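Local atomic coordinates of thioredoxin reductase (Clostridium acetobutylicum ATCC 824, PDB entry 6GNA), a protein that probably reduces thioredoxin with electrons from ferredoxin, passed through a bound flavin-adenine dinucleotide and a redox-active disulfide, without using pyridine nucleotides. Residues 145-151 and 167-173; 130-135 and 215-220. One frame throughout, in Å; residues are numbered along the deposited sequence.

Contact 1 (145-151 and 167-173); sequences KIVTIVG and ASKVYYV
Strands 146-151 and 169-173 run side by side in the same direction, their axes 4.7 Å apart at closest and turned 17° against each other. The ladder between them weaves in the parallel manner: V147 donates its N-H to K169 O and accepts from Y171 N at its own O, and I149 repeats the pattern with Y171 O and V173 N. The I149 rung is straight, V173 N lying 2.8 Å from I149 O, whereas both ends are looser in geometry. S168 N reaches K145 O at an N-H...O angle of only 131°, and G151 N meets V173 O with the donor tilted 34° from the carbonyl plane. These are the two strands of a beta-alpha-beta crossover in a Rossmann-like sheet, joined through helix 155-163. On the face carrying I146, T148 and Y171, the tyrosine ring leans back toward the start of its own strand. Its CE2 edge meets I146 CG2 at 3.7 Å, a methyl set anti to its own backbone N, and T148 OG1 sits 3.5 Å from Y171 CD2 while bonding to T214. The other face turns to helix 155-163. There I149 CG2 packs obliquely on Y172 CE1 at 3.7 Å, and the phenol reaches as far as the glycine, bringing Y172 OH within 3.5 Å of G151 CA and into a hydrogen bond with Y176.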
# COMPACT_ATOMS: atom_id res chain seq x y z
N LYS A 145 -46.05 -12.26 -1.15
CA LYS A 145 -45.76 -11.65 -2.43
C LYS A 145 -44.79 -12.53 -3.22
O LYS A 145 -44.28 -13.54 -2.73
CB LYS A 145 -45.20 -10.23 -2.25
CG LYS A 145 -46.17 -9.27 -1.54
CD LYS A 145 -45.71 -7.82 -1.60
CE LYS A 145 -46.77 -6.87 -1.05
NZ LYS A 145 -46.27 -5.47 -0.95
N ILE A 146 -44.56 -12.16 -4.48
CA ILE A 146 -43.68 -12.90 -5.37
C ILE A 146 -42.29 -12.28 -5.29
O ILE A 146 -42.14 -11.06 -5.43
CB ILE A 146 -44.20 -12.87 -6.81
CG1 ILE A 146 -45.62 -13.45 -6.88
CG2 ILE A 146 -43.25 -13.61 -7.74
CD1 ILE A 146 -46.31 -13.21 -8.20
N VAL A 147 -41.28 -13.12 -5.11
CA VAL A 147 -39.90 -12.66 -4.97
C VAL A 147 -39.01 -13.41 -5.96
O VAL A 147 -39.09 -14.64 -6.07
CB VAL A 147 -39.37 -12.86 -3.53
CG1 VAL A 147 -37.89 -12.49 -3.44
CG2 VAL A 147 -40.19 -12.02 -2.56
N THR A 148 -38.16 -12.66 -6.65
CA THR A 148 -37.15 -13.21 -7.55
C THR A 148 -35.78 -12.87 -6.99
O THR A 148 -35.49 -11.70 -6.70
CB THR A 148 -37.32 -12.64 -8.95
OG1 THR A 148 -38.60 -13.02 -9.46
CG2 THR A 148 -36.27 -13.20 -9.89
N ILE A 149 -34.95 -13.88 -6.83
CA ILE A 149 -33.57 -13.69 -6.38
C ILE A 149 -32.64 -14.00 -7.54
O ILE A 149 -32.67 -15.11 -8.09
CB ILE A 149 -33.25 -14.58 -5.18
CG1 ILE A 149 -34.01 -14.06 -3.96
CG2 ILE A 149 -31.74 -14.60 -4.91
CD1 ILE A 149 -34.00 -15.00 -2.82
N VAL A 150 -31.81 -13.02 -7.88
CA VAL A 150 -30.73 -13.18 -8.85
C VAL A 150 -29.47 -13.43 -8.03
O VAL A 150 -28.94 -12.52 -7.38
CB VAL A 150 -30.62 -11.97 -9.78
CG1 VAL A 150 -29.60 -12.23 -10.86
CG2 VAL A 150 -31.97 -11.67 -10.40
N GLY A 151 -29.02 -14.68 -8.00
CA GLY A 151 -28.00 -15.13 -7.07
C GLY A 151 -26.65 -15.26 -7.74
O GLY A 151 -26.50 -15.99 -8.72
N ALA A 167 -42.79 -15.74 1.19
CA ALA A 167 -43.32 -15.29 -0.09
C ALA A 167 -44.30 -16.31 -0.65
O ALA A 167 -44.24 -17.51 -0.35
CB ALA A 167 -42.16 -15.11 -1.08
N SER A 168 -45.24 -15.81 -1.45
CA SER A 168 -46.16 -16.71 -2.14
C SER A 168 -45.46 -17.53 -3.22
O SER A 168 -45.95 -18.60 -3.59
CB SER A 168 -47.29 -15.90 -2.78
OG SER A 168 -46.73 -14.89 -3.61
N LYS A 169 -44.34 -17.04 -3.74
CA LYS A 169 -43.63 -17.71 -4.82
C LYS A 169 -42.21 -17.16 -4.83
O LYS A 169 -42.03 -15.94 -4.72
CB LYS A 169 -44.30 -17.42 -6.16
CG LYS A 169 -43.55 -17.92 -7.39
CD LYS A 169 -43.62 -19.43 -7.53
CE LYS A 169 -43.01 -19.88 -8.85
NZ LYS A 169 -43.06 -21.36 -9.04
N VAL A 170 -41.22 -18.04 -4.95
CA VAL A 170 -39.81 -17.65 -5.02
C VAL A 170 -39.21 -18.22 -6.30
O VAL A 170 -39.27 -19.43 -6.54
CB VAL A 170 -39.00 -18.15 -3.81
CG1 VAL A 170 -37.52 -17.73 -3.92
CG2 VAL A 170 -39.61 -17.66 -2.49
N TYR A 171 -38.62 -17.35 -7.11
CA TYR A 171 -37.81 -17.75 -8.25
C TYR A 171 -36.36 -17.50 -7.93
O TYR A 171 -36.01 -16.48 -7.32
CB TYR A 171 -38.15 -16.90 -9.48
CG TYR A 171 -39.58 -16.99 -9.95
CD1 TYR A 171 -40.02 -18.08 -10.68
CD2 TYR A 171 -40.48 -15.97 -9.70
CE1 TYR A 171 -41.33 -18.16 -11.13
CE2 TYR A 171 -41.78 -16.04 -10.15
CZ TYR A 171 -42.20 -17.14 -10.86
OH TYR A 171 -43.50 -17.20 -11.31
N TYR A 172 -35.49 -18.42 -8.35
CA TYR A 172 -34.05 -18.27 -8.20
C TYR A 172 -33.39 -18.30 -9.58
O TYR A 172 -33.52 -19.29 -10.31
CB TYR A 172 -33.46 -19.36 -7.31
CG TYR A 172 -32.00 -19.14 -6.95
CD1 TYR A 172 -31.65 -18.20 -5.99
CD2 TYR A 172 -30.98 -19.86 -7.55
CE1 TYR A 172 -30.35 -17.99 -5.64
CE2 TYR A 172 -29.66 -19.64 -7.20
CZ TYR A 172 -29.36 -18.70 -6.25
OH TYR A 172 -28.08 -18.45 -5.86
N VAL A 173 -32.69 -17.23 -9.91
CA VAL A 173 -31.99 -17.07 -11.18
C VAL A 173 -30.50 -17.17 -10.89
O VAL A 173 -29.89 -16.19 -10.45
CB VAL A 173 -32.32 -15.73 -11.84
CG1 VAL A 173 -31.66 -15.62 -13.19
CG2 VAL A 173 -33.83 -15.55 -12.00

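Contact 2 (130-135 and 215-220); sequences GVGYCA and DGVFVL
The CA of A135 sits over the middle of one face of the F218 ring, 3.6 Å from its centroid and 11° off the normal, a CH-pi contact made by the backbone itself. The methyl continues across the same ring, A135 CB standing 3.7 Å from F218 CG. With CG anti to its own carbonyl carbon (chi1 -67°), the phenylalanine extends beneath the turn that follows strand 131-132. G132 has no side chain on that face, where the ring's CD1 closes on its carbonyl group, and Y142 adds an edge-to-face ring contact. L220 works from further along the strand: its CD2 branch presses against the peptide of Y133, 3.2 Å from Y133 O, while CD1 faces A135 CB. Strand 131-132 is an outermost strand of the five-stranded parallel sheet, beside strand 216-220, in what corresponds to the pyridine-nucleotide domain of thioredoxin reductases. The strand leads through Y133 to C134, which is disulfide-bonded to C137; A135 follows directly on C134, so this packing lies next to the disulfide. Towards the opposite face, Y133 and V219 lie alongside each other and point the same way. The phenol turns the edge of its ring to the strand, Y133 CD1 coming 3.4 Å from V219 O, and its hydroxyl bonds to E123. Three backbone bonds join the strands: V217 N to G130 O at 2.8 Å, G132 N to V217 O at a longer 3.2 Å, and V219 N to G132 O at 3.0 Å. G130 adopts a positive phi of 124°, a conformation suited to glycine, as its carbonyl turns to V217 N. Beyond it, the carboxylate of D215 accepts a hydrogen bond from I146 N.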
# COMPACT_ATOMS: atom_id res chain seq x y z
N GLY A 130 -38.81 -2.06 -4.81
CA GLY A 130 -38.92 -3.44 -5.24
C GLY A 130 -37.58 -4.13 -5.46
O GLY A 130 -37.54 -5.36 -5.48
N VAL A 131 -36.50 -3.38 -5.64
CA VAL A 131 -35.16 -3.94 -5.78
C VAL A 131 -34.41 -3.74 -4.48
O VAL A 131 -34.44 -2.65 -3.89
CB VAL A 131 -34.40 -3.28 -6.95
CG1 VAL A 131 -32.90 -3.70 -6.96
CG2 VAL A 131 -35.08 -3.62 -8.27
N GLY A 132 -33.69 -4.77 -4.05
CA GLY A 132 -32.82 -4.65 -2.90
C GLY A 132 -31.64 -5.60 -3.01
O GLY A 132 -31.58 -6.44 -3.91
N TYR A 133 -30.72 -5.46 -2.06
CA TYR A 133 -29.49 -6.23 -2.02
C TYR A 133 -29.43 -7.21 -0.86
O TYR A 133 -28.40 -7.87 -0.67
CB TYR A 133 -28.30 -5.26 -1.96
CG TYR A 133 -28.23 -4.40 -3.19
CD1 TYR A 133 -27.93 -4.96 -4.43
CD2 TYR A 133 -28.48 -3.04 -3.13
CE1 TYR A 133 -27.88 -4.18 -5.58
CE2 TYR A 133 -28.43 -2.25 -4.28
CZ TYR A 133 -28.11 -2.83 -5.49
OH TYR A 133 -28.06 -2.04 -6.63
N CYS A 134 -30.48 -7.29 -0.05
CA CYS A 134 -30.55 -8.26 1.03
C CYS A 134 -31.98 -8.79 1.12
O CYS A 134 -32.88 -8.08 1.57
CB CYS A 134 -30.16 -7.61 2.35
SG CYS A 134 -30.08 -8.83 3.66
N ALA A 135 -32.17 -10.04 0.71
CA ALA A 135 -33.51 -10.62 0.70
C ALA A 135 -33.99 -10.92 2.11
O ALA A 135 -35.14 -10.62 2.46
CB ALA A 135 -33.54 -11.88 -0.16
N ASP A 215 -42.90 -9.15 -7.43
CA ASP A 215 -43.02 -7.95 -6.62
C ASP A 215 -41.67 -7.45 -6.12
O ASP A 215 -41.48 -6.24 -5.94
CB ASP A 215 -43.95 -8.20 -5.43
CG ASP A 215 -45.33 -8.62 -5.86
OD1 ASP A 215 -46.02 -7.80 -6.51
OD2 ASP A 215 -45.73 -9.76 -5.56
N GLY A 216 -40.73 -8.35 -5.90
CA GLY A 216 -39.39 -7.97 -5.51
C GLY A 216 -38.36 -8.65 -6.38
O GLY A 216 -38.57 -9.76 -6.87
N VAL A 217 -37.25 -7.96 -6.60
CA VAL A 217 -36.06 -8.53 -7.22
C VAL A 217 -34.89 -8.23 -6.29
O VAL A 217 -34.59 -7.06 -6.03
CB VAL A 217 -35.78 -7.97 -8.62
CG1 VAL A 217 -34.44 -8.51 -9.16
CG2 VAL A 217 -36.93 -8.31 -9.57
N PHE A 218 -34.25 -9.28 -5.79
CA PHE A 218 -33.06 -9.14 -4.98
C PHE A 218 -31.83 -9.58 -5.76
O PHE A 218 -31.77 -10.70 -6.27
CB PHE A 218 -33.18 -9.90 -3.66
CG PHE A 218 -34.23 -9.32 -2.76
CD1 PHE A 218 -33.95 -8.20 -1.99
CD2 PHE A 218 -35.50 -9.87 -2.70
CE1 PHE A 218 -34.92 -7.64 -1.17
CE2 PHE A 218 -36.48 -9.31 -1.88
CZ PHE A 218 -36.19 -8.20 -1.12
N VAL A 219 -30.84 -8.69 -5.81
CA VAL A 219 -29.59 -8.93 -6.52
C VAL A 219 -28.56 -9.24 -5.44
O VAL A 219 -28.17 -8.35 -4.68
CB VAL A 219 -29.23 -7.68 -7.33
CG1 VAL A 219 -27.83 -7.77 -7.88
CG2 VAL A 219 -30.27 -7.47 -8.44
N LEU A 220 -28.15 -10.51 -5.34
CA LEU A 220 -27.36 -11.00 -4.20
C LEU A 220 -25.96 -11.39 -4.64
O LEU A 220 -25.73 -12.47 -5.20
CB LEU A 220 -28.06 -12.15 -3.50
CG LEU A 220 -29.46 -11.85 -2.94
CD1 LEU A 220 -29.90 -13.04 -2.10
CD2 LEU A 220 -29.47 -10.55 -2.12

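How the contacts relate
Contacts 1 and 2 belong to one parallel sheet, with centres about 9 Å apart, and meet where strands 146-151 and 216-220 are neighbours. T148 O and F218 N, 2.9 Å apart, probably form one of the hydrogen bonds joining them, and V147 CG1 packs on F218 CD2. Both segments of contact 1 fall in the stretch of chain between the two segments of contact 2. Contact 2 is the more buried: a short ladder, then a turn folded over an aromatic ring beside the disulfide. Contact 1 is a longer, regular ladder, with exposed residues at its K145 and S168 end. Helix 155-163 packs against both, meeting I149 and Y172 in one, A135 and L220 in the other.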